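Local coordinates for magnesium transporter MgtE (PDB 2OUX), which probably carries magnesium ions across the cell membrane as a homodimer, the present chain being its cytoplasmic part with an N domain and paired CBS motifs, at residues E72-K78 / D103-D109; F147-A152 / I173-V179. All blocks are in the same frame, centred on the assembly; numbering follows the deposited sequence.

Contact 1: E72-K78 / D103-D109. With MG (magnesium ion), chain G; MG (magnesium ion), chain D.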
loop_
_atom_site.group_PDB
_atom_site.type_symbol
_atom_site.label_atom_id
_atom_site.label_comp_id
_atom_site.label_asym_id
_atom_site.label_seq_id
_atom_site.Cartn_x
_atom_site.Cartn_y
_atom_site.Cartn_z
ATOM N N GLU A 72 -10.726 -12.001 13.518
ATOM C CA GLU A 72 -11.872 -11.877 14.420
ATOM C C GLU A 72 -12.847 -13.048 14.325
ATOM O O GLU A 72 -13.739 -13.195 15.161
ATOM C CB GLU A 72 -12.640 -10.577 14.151
ATOM C CG GLU A 72 -13.523 -10.619 12.913
ATOM C CD GLU A 72 -12.807 -10.142 11.682
ATOM O OE1 GLU A 72 -11.606 -10.438 11.569
ATOM O OE2 GLU A 72 -13.444 -9.487 10.831
ATOM N N ASP A 73 -12.685 -13.868 13.295
ATOM C CA ASP A 73 -13.543 -15.025 13.096
ATOM C C ASP A 73 -12.885 -16.219 13.766
ATOM O O ASP A 73 -13.470 -17.296 13.857
ATOM C CB ASP A 73 -13.732 -15.287 11.602
ATOM C CG ASP A 73 -14.638 -14.262 10.944
ATOM O OD1 ASP A 73 -14.471 -13.057 11.230
ATOM O OD2 ASP A 73 -15.513 -14.659 10.141
ATOM N N ASN A 74 -11.648 -16.002 14.204
ATOM C CA ASN A 74 -10.837 -16.992 14.912
ATOM C C ASN A 74 -11.782 -17.998 15.555
ATOM O O ASN A 74 -11.697 -19.206 15.326
ATOM C CB ASN A 74 -10.060 -16.277 16.014
ATOM C CG ASN A 74 -8.989 -17.143 16.655
ATOM O OD1 ASN A 74 -7.956 -17.424 16.050
ATOM N ND2 ASN A 74 -9.228 -17.558 17.893
ATOM N N GLU A 75 -12.667 -17.446 16.380
ATOM C CA GLU A 75 -13.713 -18.150 17.109
ATOM C C GLU A 75 -13.335 -18.421 18.545
ATOM O O GLU A 75 -14.214 -18.662 19.384
ATOM C CB GLU A 75 -14.140 -19.442 16.402
ATOM C CG GLU A 75 -15.611 -19.780 16.678
ATOM C CD GLU A 75 -16.188 -20.753 15.680
ATOM O OE1 GLU A 75 -15.615 -21.854 15.558
ATOM O OE2 GLU A 75 -17.204 -20.421 15.024
ATOM N N ASN A 76 -12.035 -18.369 18.836
ATOM C CA ASN A 76 -11.619 -18.567 20.207
ATOM C C ASN A 76 -11.703 -17.183 20.825
ATOM O O ASN A 76 -11.234 -16.965 21.951
ATOM C CB ASN A 76 -10.199 -19.147 20.349
ATOM C CG ASN A 76 -9.913 -19.596 21.785
ATOM O OD1 ASN A 76 -10.549 -20.524 22.294
ATOM N ND2 ASN A 76 -8.987 -18.916 22.451
HETATM N N MSE A 77 -12.322 -16.249 20.088
HETATM C CA MSE A 77 -12.500 -14.898 20.612
HETATM C C MSE A 77 -13.475 -15.187 21.726
HETATM O O MSE A 77 -13.418 -16.260 22.324
HETATM C CB MSE A 77 -13.134 -13.919 19.599
HETATM C CG MSE A 77 -12.289 -13.573 18.363
HETATM SE SE MSE A 77 -10.702 -12.498 18.686
HETATM C CE MSE A 77 -9.433 -13.735 17.943
ATOM N N LYS A 78 -14.386 -14.269 22.003
ATOM C CA LYS A 78 -15.332 -14.510 23.080
ATOM C C LYS A 78 -14.573 -14.767 24.388
ATOM O O LYS A 78 -14.573 -13.921 25.288
ATOM C CB LYS A 78 -16.222 -15.716 22.744
ATOM C CG LYS A 78 -17.242 -15.459 21.641
ATOM C CD LYS A 78 -18.206 -16.631 21.462
ATOM C CE LYS A 78 -19.198 -16.347 20.342
ATOM N NZ LYS A 78 -20.129 -17.481 20.105
ATOM N N ASP A 103 -15.635 -5.188 14.051
ATOM C CA ASP A 103 -15.680 -6.593 13.673
ATOM C C ASP A 103 -15.642 -7.508 14.890
ATOM O O ASP A 103 -16.420 -8.461 14.984
ATOM C CB ASP A 103 -14.521 -6.950 12.730
ATOM C CG ASP A 103 -14.685 -6.342 11.357
ATOM O OD1 ASP A 103 -15.677 -5.619 11.180
ATOM O OD2 ASP A 103 -13.827 -6.575 10.470
ATOM N N LEU A 104 -14.730 -7.230 15.815
ATOM C CA LEU A 104 -14.602 -8.040 17.016
ATOM C C LEU A 104 -15.965 -8.068 17.707
ATOM O O LEU A 104 -16.523 -9.133 17.965
ATOM C CB LEU A 104 -13.554 -7.432 17.951
ATOM C CG LEU A 104 -12.933 -8.288 19.064
ATOM C CD1 LEU A 104 -14.004 -9.102 19.757
ATOM C CD2 LEU A 104 -11.880 -9.210 18.474
ATOM N N LEU A 105 -16.501 -6.889 17.992
ATOM C CA LEU A 105 -17.791 -6.781 18.656
ATOM C C LEU A 105 -18.901 -7.578 17.976
ATOM O O LEU A 105 -19.654 -8.289 18.644
ATOM C CB LEU A 105 -18.184 -5.316 18.773
ATOM C CG LEU A 105 -17.205 -4.569 19.682
ATOM C CD1 LEU A 105 -17.580 -3.105 19.760
ATOM C CD2 LEU A 105 -17.228 -5.197 21.074
ATOM N N ASN A 106 -19.000 -7.480 16.655
ATOM C CA ASN A 106 -20.031 -8.218 15.936
ATOM C C ASN A 106 -19.830 -9.726 16.001
ATOM O O ASN A 106 -20.687 -10.489 15.559
ATOM C CB ASN A 106 -20.098 -7.766 14.477
ATOM C CG ASN A 106 -20.550 -6.335 14.347
ATOM O OD1 ASN A 106 -21.465 -5.908 15.035
ATOM N ND2 ASN A 106 -19.912 -5.584 13.463
HETATM N N MSE A 107 -18.704 -10.156 16.560
HETATM C CA MSE A 107 -18.416 -11.579 16.686
HETATM C C MSE A 107 -18.798 -12.102 18.063
HETATM O O MSE A 107 -19.240 -13.238 18.204
HETATM C CB MSE A 107 -16.934 -11.851 16.428
HETATM C CG MSE A 107 -16.564 -11.808 14.961
HETATM SE SE MSE A 107 -17.438 -13.204 13.924
HETATM C CE MSE A 107 -19.123 -12.320 13.535
ATOM N N LEU A 108 -18.625 -11.268 19.078
ATOM C CA LEU A 108 -18.964 -11.659 20.437
ATOM C C LEU A 108 -20.471 -11.840 20.527
ATOM O O LEU A 108 -21.212 -11.359 19.667
ATOM C CB LEU A 108 -18.526 -10.576 21.420
ATOM C CG LEU A 108 -17.059 -10.146 21.369
ATOM C CD1 LEU A 108 -16.840 -9.005 22.348
ATOM C CD2 LEU A 108 -16.157 -11.329 21.695
ATOM N N ASP A 109 -20.918 -12.540 21.565
ATOM C CA ASP A 109 -22.342 -12.769 21.782
ATOM C C ASP A 109 -23.010 -11.419 22.026
ATOM O O ASP A 109 -22.380 -10.494 22.533
ATOM C CB ASP A 109 -22.539 -13.698 22.986
ATOM C CG ASP A 109 -22.057 -15.117 22.712
ATOM O OD1 ASP A 109 -21.922 -15.905 23.671
ATOM O OD2 ASP A 109 -21.822 -15.450 21.530
HETATM MG MG MG G . -10.283 -8.900 10.731
HETATM MG MG MG D . -16.161 -4.325 9.416
HETATM O O HOH W 1 -11.744 -9.283 8.930
HETATM O O HOH W 2 -14.114 -4.684 8.540
HETATM O O HOH W 3 -18.542 -4.381 9.695
HETATM O O HOH W 4 -16.814 -6.060 8.371
HETATM O O HOH W 5 -15.656 -2.674 10.607
#

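Contact 2: F147-A152 / I173-V179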
loop_
_atom_site.group_PDB
_atom_site.type_symbol
_atom_site.label_atom_id
_atom_site.label_comp_id
_atom_site.label_asym_id
_atom_site.label_seq_id
_atom_site.Cartn_x
_atom_site.Cartn_y
_atom_site.Cartn_z
ATOM N N PHE A 147 -7.846 8.375 9.472
ATOM C CA PHE A 147 -7.207 8.912 8.269
ATOM C C PHE A 147 -6.714 10.336 8.547
ATOM O O PHE A 147 -7.127 10.970 9.521
ATOM C CB PHE A 147 -8.202 8.940 7.100
ATOM C CG PHE A 147 -9.449 9.753 7.377
ATOM C CD1 PHE A 147 -9.404 11.145 7.394
ATOM C CD2 PHE A 147 -10.660 9.124 7.669
ATOM C CE1 PHE A 147 -10.538 11.898 7.704
ATOM C CE2 PHE A 147 -11.801 9.869 7.980
ATOM C CZ PHE A 147 -11.739 11.262 7.998
ATOM N N VAL A 148 -5.845 10.838 7.678
ATOM C CA VAL A 148 -5.318 12.185 7.844
ATOM C C VAL A 148 -5.990 13.175 6.903
ATOM O O VAL A 148 -5.988 12.990 5.689
ATOM C CB VAL A 148 -3.797 12.239 7.565
ATOM C CG1 VAL A 148 -3.276 13.648 7.808
ATOM C CG2 VAL A 148 -3.073 11.234 8.434
ATOM N N SER A 149 -6.555 14.233 7.462
ATOM C CA SER A 149 -7.189 15.250 6.638
ATOM C C SER A 149 -6.696 16.642 7.034
ATOM O O SER A 149 -6.430 16.910 8.206
ATOM C CB SER A 149 -8.713 15.168 6.772
ATOM O OG SER A 149 -9.104 15.125 8.128
ATOM N N ILE A 150 -6.559 17.517 6.047
ATOM C CA ILE A 150 -6.105 18.883 6.278
ATOM C C ILE A 150 -6.910 19.821 5.389
ATOM O O ILE A 150 -7.679 19.369 4.536
ATOM C CB ILE A 150 -4.618 19.053 5.910
ATOM C CG1 ILE A 150 -4.415 18.675 4.440
ATOM C CG2 ILE A 150 -3.756 18.219 6.825
ATOM C CD1 ILE A 150 -3.067 19.061 3.871
ATOM N N VAL A 151 -6.736 21.124 5.598
ATOM C CA VAL A 151 -7.425 22.124 4.788
ATOM C C VAL A 151 -6.463 22.597 3.715
ATOM O O VAL A 151 -5.242 22.517 3.885
ATOM C CB VAL A 151 -7.861 23.356 5.613
ATOM C CG1 VAL A 151 -8.891 22.951 6.642
ATOM C CG2 VAL A 151 -6.646 23.999 6.280
ATOM N N ALA A 152 -7.025 23.108 2.625
ATOM C CA ALA A 152 -6.250 23.595 1.491
ATOM C C ALA A 152 -5.302 24.774 1.744
ATOM O O ALA A 152 -4.119 24.686 1.420
ATOM C CB ALA A 152 -7.195 23.943 0.351
ATOM N N ILE A 173 -0.669 7.418 6.556
ATOM C CA ILE A 173 -0.443 8.825 6.303
ATOM C C ILE A 173 0.093 8.950 4.891
ATOM O O ILE A 173 0.464 10.031 4.465
ATOM C CB ILE A 173 0.606 9.422 7.281
ATOM C CG1 ILE A 173 2.000 8.852 6.990
ATOM C CG2 ILE A 173 0.199 9.120 8.719
ATOM C CD1 ILE A 173 3.114 9.639 7.646
ATOM N N TYR A 174 0.127 7.839 4.160
ATOM C CA TYR A 174 0.664 7.865 2.808
ATOM C C TYR A 174 -0.203 8.599 1.810
ATOM O O TYR A 174 0.201 8.850 0.680
ATOM C CB TYR A 174 1.014 6.445 2.356
ATOM C CG TYR A 174 2.157 5.897 3.204
ATOM C CD1 TYR A 174 3.140 6.756 3.697
ATOM C CD2 TYR A 174 2.229 4.551 3.549
ATOM C CE1 TYR A 174 4.166 6.293 4.527
ATOM C CE2 TYR A 174 3.254 4.072 4.379
ATOM C CZ TYR A 174 4.219 4.955 4.866
ATOM O OH TYR A 174 5.220 4.505 5.699
ATOM N N TYR A 175 -1.403 8.951 2.247
ATOM C CA TYR A 175 -2.313 9.748 1.444
ATOM C C TYR A 175 -2.830 10.769 2.436
ATOM O O TYR A 175 -3.169 10.418 3.567
ATOM C CB TYR A 175 -3.488 8.922 0.898
ATOM C CG TYR A 175 -3.177 8.161 -0.364
ATOM C CD1 TYR A 175 -2.664 8.816 -1.475
ATOM C CD2 TYR A 175 -3.390 6.786 -0.448
ATOM C CE1 TYR A 175 -2.369 8.126 -2.640
ATOM C CE2 TYR A 175 -3.096 6.085 -1.607
ATOM C CZ TYR A 175 -2.584 6.760 -2.697
ATOM O OH TYR A 175 -2.277 6.078 -3.850
ATOM N N VAL A 176 -2.863 12.031 2.036
ATOM C CA VAL A 176 -3.378 13.079 2.912
ATOM C C VAL A 176 -4.586 13.672 2.211
ATOM O O VAL A 176 -4.474 14.204 1.109
ATOM C CB VAL A 176 -2.342 14.186 3.147
ATOM C CG1 VAL A 176 -2.905 15.230 4.098
ATOM C CG2 VAL A 176 -1.064 13.584 3.719
ATOM N N TYR A 177 -5.746 13.574 2.843
ATOM C CA TYR A 177 -6.962 14.101 2.239
ATOM C C TYR A 177 -7.196 15.564 2.599
ATOM O O TYR A 177 -6.902 16.001 3.710
ATOM C CB TYR A 177 -8.137 13.216 2.653
ATOM C CG TYR A 177 -7.879 11.780 2.259
ATOM C CD1 TYR A 177 -8.090 11.351 0.946
ATOM C CD2 TYR A 177 -7.310 10.880 3.166
ATOM C CE1 TYR A 177 -7.733 10.067 0.539
ATOM C CE2 TYR A 177 -6.952 9.590 2.768
ATOM C CZ TYR A 177 -7.160 9.201 1.452
ATOM O OH TYR A 177 -6.732 7.968 1.041
ATOM N N VAL A 178 -7.706 16.329 1.641
ATOM C CA VAL A 178 -7.959 17.740 1.873
ATOM C C VAL A 178 -9.456 17.973 1.946
ATOM O O VAL A 178 -10.185 17.571 1.052
ATOM C CB VAL A 178 -7.366 18.607 0.737
ATOM C CG1 VAL A 178 -7.552 20.092 1.053
ATOM C CG2 VAL A 178 -5.879 18.288 0.556
ATOM N N VAL A 179 -9.913 18.602 3.021
ATOM C CA VAL A 179 -11.335 18.891 3.186
ATOM C C VAL A 179 -11.527 20.373 3.466
ATOM O O VAL A 179 -10.568 21.081 3.748
ATOM C CB VAL A 179 -11.963 18.127 4.383
ATOM C CG1 VAL A 179 -11.949 16.627 4.132
ATOM C CG2 VAL A 179 -11.220 18.471 5.660
HETATM O O HOH W 6 -4.537 9.162 5.672
#

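Contact 1: E72-K78 / D103-D109
Glu72 and Leu104 face each other with CA atoms 5.4 Å apart at one end, and Lys78 and Leu108 come about as close at the other, so the loop 72-78 runs alongside the last turn of helix 98-107 and bows outward between these two points. At the metal end two carboxylates meet. Glu72 starts with CG between its backbone N and carbonyl carbon (chi1 77°) and bends again at chi2, which swings its carboxylate over to Asp103. The two carboxylates are turned nearly parallel, their planes 19° apart, and Glu72 OE2 lies 3.0 Å from Asp103 OD2, two acceptors with no hydrogen bond between them. Each uses its other oxygen on a different magnesium: Glu72 OE1 binds one at 2.2 Å, and Asp103 OD1 binds the second, whose site Ala141 O shares. A water on each magnesium donates to the carboxylate oxygen that does not bind the metal, Glu72 OE2 (2.6 Å from its water) and Asp103 OD2.

Farther along, the folded chain of Met107, a selenomethionine, sits against the loop backbone, its CG 3.2 Å from Glu72 O. Selenomethionine Met77 sets its SE 3.5 Å from Leu104 CD2, and Leu104 also packs on Leu81 of helix 79-83. The extended Lys78 chain crosses Asp109 at about a right angle to make a salt bridge, NZ to OD2, with weak hydrogen-bond geometry. Such close carboxylates should repel; two magnesium ions and their waters probably offset that charge, so this junction may well depend on bound magnesium.

Contact 2: F147-A152 / I173-V179
Ser149-Ile150 pairs with Tyr177-Val178 as neighbouring parallel strands, placing the short strand 149-150 at one edge of the three-stranded sheet of the first CBS motif, while strand 185-190 runs antiparallel along the other side of 175-179. Three backbone bonds hold the pair: Tyr177 N to Val148 O (2.9 Å), Ile150 N to Tyr177 O (2.8 Å) and Val179 N to Ile150 O (2.8 Å). One step earlier the ladder is opened by a water, which accepts from Val148 N and donates to Tyr175 O.

Helix 156-166 connects the two strands, making this the beta-alpha-beta unit of the CBS fold. The face bearing Ile150 and Val178 is aliphatic. With chi1 at 58°, CG1 of Ile150 is staggered between N and C of its own backbone, and comes within 3.8 Å of Val176 CG1; the two side chains cross at about a right angle. The Val148 and Ile173 side chains lie alongside each other and point the same way, CG2 to CG2 3.9 Å, and Ala152 CB rests on Val178 CG1.

On the other face Tyr177 carries the contact. Val148 O comes to the edge of its ring, near the ring plane, 3.5 Å from CD2. Tyr177 and Phe147 both pack on Leu244 and Ile247 of the second CBS motif, and Tyr177 together with Ala234 binds a magnesium ion. Tyr174 stacks on Tyr174 of the second subunit.

Overall arrangement
Contact 1 comes first in the sequence and is complete before contact 2 begins. Their centres are 32 Å apart on opposite sides of the chain's centre, and their nearest atoms stay about 16 Å apart. Contact 1 belongs to the all-helical N domain; contact 2 belongs to the first CBS motif, so they share no helix or sheet. Magnesium is what they have in common: the ion of Asp103 and Ala141 joins the N domain to the CBS region, as does the one of Asp99 and Asp252, while the ion held by Tyr177 and Ala234 bridges the two CBS motifs. This distribution is consistent with cytoplasmic domains whose relative placement responds to magnesium.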